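Local coordinates for protein acetylene hydratase (PDB 2E7Z) that catalyses the hydration of acetylene to acetaldehyde, using a tungsten ion held by two molybdopterin guanine dinucleotides together with a [4Fe-4S] cluster, at residues L324-H328 / Y376-F381. Residues are numbered along the deposited sequence; the frame is centred on the assembly and turned at random.
Sequences LGAPH and YGVKYF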
ATOM      1  N   LEU A 324      16.013   9.681  -4.672  1.00 14.30           N
ATOM      2  CA  LEU A 324      15.525   8.668  -5.631  1.00 14.17           C
ATOM      3  C   LEU A 324      16.165   7.332  -5.283  1.00 13.68           C
ATOM      4  O   LEU A 324      17.395   7.223  -5.316  1.00 15.01           O
ATOM      5  CB  LEU A 324      15.842   9.076  -7.072  1.00 14.67           C
ATOM      6  CG  LEU A 324      15.277  10.420  -7.509  1.00 16.40           C
ATOM      7  CD1 LEU A 324      15.586  10.636  -8.973  1.00 17.47           C
ATOM      8  CD2 LEU A 324      13.781  10.506  -7.275  1.00 17.39           C
ATOM      9  N   GLY A 325      15.345   6.321  -4.965  1.00 13.16           N
ATOM     10  CA  GLY A 325      15.862   5.032  -4.478  1.00 13.18           C
ATOM     11  C   GLY A 325      16.451   4.151  -5.565  1.00 12.91           C
ATOM     12  O   GLY A 325      16.519   4.512  -6.736  1.00 13.04           O
ATOM     13  N   ALA A 326      16.885   2.972  -5.156  1.00 12.42           N
ATOM     14  CA  ALA A 326      17.603   2.057  -6.021  1.00 11.76           C
ATOM     15  C   ALA A 326      17.592   0.709  -5.329  1.00 11.76           C
ATOM     16  O   ALA A 326      17.432   0.660  -4.101  1.00 12.20           O
ATOM     17  CB  ALA A 326      19.049   2.502  -6.151  1.00 11.90           C
ATOM     18  N   PRO A 327      17.870  -0.373  -6.081  1.00 11.50           N
ATOM     19  CA  PRO A 327      18.234  -1.631  -5.414  1.00 11.40           C
ATOM     20  C   PRO A 327      19.394  -1.373  -4.452  1.00 10.93           C
ATOM     21  O   PRO A 327      20.281  -0.573  -4.766  1.00 11.64           O
ATOM     22  CB  PRO A 327      18.643  -2.542  -6.575  1.00 11.38           C
ATOM     23  CG  PRO A 327      17.891  -1.988  -7.786  1.00 11.14           C
ATOM     24  CD  PRO A 327      17.967  -0.481  -7.554  1.00 11.33           C
ATOM     25  N   HIS A 328      19.385  -2.005  -3.281  1.00 11.09           N
ATOM     26  CA  HIS A 328      20.401  -1.676  -2.282  1.00 10.76           C
ATOM     27  C   HIS A 328      21.787  -2.027  -2.826  1.00 11.98           C
ATOM     28  O   HIS A 328      21.989  -3.124  -3.362  1.00 12.17           O
ATOM     29  CB  HIS A 328      20.129  -2.451  -0.995  1.00 10.41           C
ATOM     30  CG  HIS A 328      20.864  -1.928   0.200  1.00 11.08           C
ATOM     31  ND1 HIS A 328      22.244  -1.973   0.329  1.00 10.94           N
ATOM     32  CD2 HIS A 328      20.402  -1.341   1.329  1.00  9.88           C
ATOM     33  CE1 HIS A 328      22.585  -1.452   1.498  1.00 12.36           C
ATOM     34  NE2 HIS A 328      21.488  -1.057   2.118  1.00 11.64           N
ATOM     35  N   TYR A 376      20.273   1.474 -13.248  1.00 15.26           N
ATOM     36  CA  TYR A 376      20.300   0.612 -12.056  1.00 15.14           C
ATOM     37  C   TYR A 376      20.939  -0.754 -12.288  1.00 14.97           C
ATOM     38  O   TYR A 376      21.174  -1.500 -11.327  1.00 15.86           O
ATOM     39  CB  TYR A 376      18.877   0.469 -11.483  1.00 13.92           C
ATOM     40  CG  TYR A 376      18.320   1.782 -10.984  1.00 13.59           C
ATOM     41  CD1 TYR A 376      18.915   2.455  -9.910  1.00 12.79           C
ATOM     42  CD2 TYR A 376      17.214   2.374 -11.597  1.00 13.14           C
ATOM     43  CE1 TYR A 376      18.442   3.674  -9.488  1.00 13.74           C
ATOM     44  CE2 TYR A 376      16.719   3.587 -11.154  1.00 12.97           C
ATOM     45  CZ  TYR A 376      17.342   4.246 -10.121  1.00 13.29           C
ATOM     46  OH  TYR A 376      16.855   5.461  -9.696  1.00 15.35           O
ATOM     47  N   GLY A 377      21.213  -1.098 -13.542  1.00 15.06           N
ATOM     48  CA  GLY A 377      21.770  -2.401 -13.860  1.00 15.55           C
ATOM     49  C   GLY A 377      20.757  -3.522 -13.705  1.00 15.65           C
ATOM     50  O   GLY A 377      21.116  -4.691 -13.621  1.00 16.43           O
ATOM     51  N   VAL A 378      19.481  -3.147 -13.669  1.00 15.41           N
ATOM     52  CA  VAL A 378      18.387  -4.097 -13.492  1.00 15.94           C
ATOM     53  C   VAL A 378      17.323  -3.733 -14.509  1.00 15.27           C
ATOM     54  O   VAL A 378      16.704  -2.679 -14.404  1.00 16.39           O
ATOM     55  CB  VAL A 378      17.812  -4.039 -12.050  1.00 16.06           C
ATOM     56  CG1 VAL A 378      16.568  -4.848 -11.951  1.00 18.28           C
ATOM     57  CG2 VAL A 378      18.839  -4.573 -11.063  1.00 18.59           C
ATOM     58  N   LYS A 379      17.120  -4.604 -15.491  1.00 14.75           N
ATOM     59  CA  LYS A 379      16.164  -4.357 -16.566  1.00 14.70           C
ATOM     60  C   LYS A 379      14.743  -4.281 -16.030  1.00 13.91           C
ATOM     61  O   LYS A 379      13.971  -3.395 -16.408  1.00 13.65           O
ATOM     62  CB  LYS A 379      16.248  -5.453 -17.617  1.00 15.09           C
ATOM     63  CG  LYS A 379      15.212  -5.301 -18.718  1.00 17.34           C
ATOM     64  CD  LYS A 379      15.452  -6.308 -19.816  1.00 20.25           C
ATOM     65  CE  LYS A 379      14.309  -6.301 -20.789  1.00 23.80           C
ATOM     66  NZ  LYS A 379      14.547  -7.300 -21.853  1.00 25.45           N
ATOM     67  N   TYR A 380      14.392  -5.225 -15.155  1.00 12.95           N
ATOM     68  CA  TYR A 380      13.079  -5.263 -14.529  1.00 12.60           C
ATOM     69  C   TYR A 380      13.229  -4.822 -13.073  1.00 12.86           C
ATOM     70  O   TYR A 380      13.421  -5.649 -12.186  1.00 13.59           O
ATOM     71  CB  TYR A 380      12.478  -6.677 -14.595  1.00 13.42           C
ATOM     72  CG  TYR A 380      12.178  -7.112 -16.004  1.00 12.65           C
ATOM     73  CD1 TYR A 380      11.012  -6.700 -16.643  1.00 13.29           C
ATOM     74  CD2 TYR A 380      13.074  -7.924 -16.709  1.00 15.58           C
ATOM     75  CE1 TYR A 380      10.710  -7.113 -17.912  1.00 14.20           C
ATOM     76  CE2 TYR A 380      12.792  -8.324 -18.016  1.00 15.67           C
ATOM     77  CZ  TYR A 380      11.603  -7.904 -18.603  1.00 15.36           C
ATOM     78  OH  TYR A 380      11.241  -8.288 -19.862  1.00 18.01           O
ATOM     79  N   PHE A 381      13.137  -3.522 -12.826  1.00 11.63           N
ATOM     80  CA  PHE A 381      13.393  -2.932 -11.526  1.00 11.57           C
ATOM     81  C   PHE A 381      12.065  -3.019 -10.815  1.00 10.87           C
ATOM     82  O   PHE A 381      11.132  -2.291 -11.111  1.00 10.87           O
ATOM     83  CB  PHE A 381      13.867  -1.486 -11.728  1.00 11.40           C
ATOM     84  CG  PHE A 381      14.007  -0.671 -10.472  1.00 12.56           C
ATOM     85  CD1 PHE A 381      14.226  -1.240  -9.226  1.00 12.90           C
ATOM     86  CD2 PHE A 381      13.977   0.727 -10.562  1.00 12.89           C
ATOM     87  CE1 PHE A 381      14.358  -0.434  -8.095  1.00 12.82           C
ATOM     88  CE2 PHE A 381      14.127   1.536  -9.438  1.00 14.12           C
ATOM     89  CZ  PHE A 381      14.328   0.955  -8.199  1.00 13.43           C
TER
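Tyr-376 lays its side chain along Gly-325, Ala-326 and Pro-327, passing from the proline to the alanine to the glycine on the way out. Tyr-376 CB and CG lie beside the proline ring, each 4.1 Å from Pro-327 CD. Further out, CD1 touches both Pro-327 CD and the methyl of Ala-326, and Tyr-376 CE1 comes to 3.6 Å from Ala-326 CB. Tyr-376 CE1 and CZ both lie 3.5 Å from Gly-325 O. At the tip, Tyr-376 OH stands 3.1 Å from Gly-325 O. The tyrosine hydroxyl is also hydrogen-bonded to that of Tyr-544, and Gly-325 O to the hydroxyl of Ser-152. The first torsion, which puts CG opposite the carbonyl carbon (chi1 -64°), directs the ring back along this run. A leucine here would probably leave the Tyr-544 hydroxyl without this partner and uncover part of the Ala-326 methyl.

Pro-327 is the hub of the apolar contact. Its ring crosses the tyrosine side chain at roughly a right angle, and Pro-327 CD also reaches 3.6 Å from Phe-381 CE1. The phenylalanine CG extends opposite the backbone N (chi1 172°), bringing CE1 and CZ to the proline and to the Ala-326 backbone. Val-378 CG2 adds a looser touch, 4.3 Å from Pro-327 CG.

This is plain packing of two loops, away from the tungsten and iron-sulfur sites. One follows strand 322-324; the other leaves helix 369-376 through Gly-377. Val-378 also rests on helix 334-337, and Phe-381 reaches Arg-147 of helix 140-150.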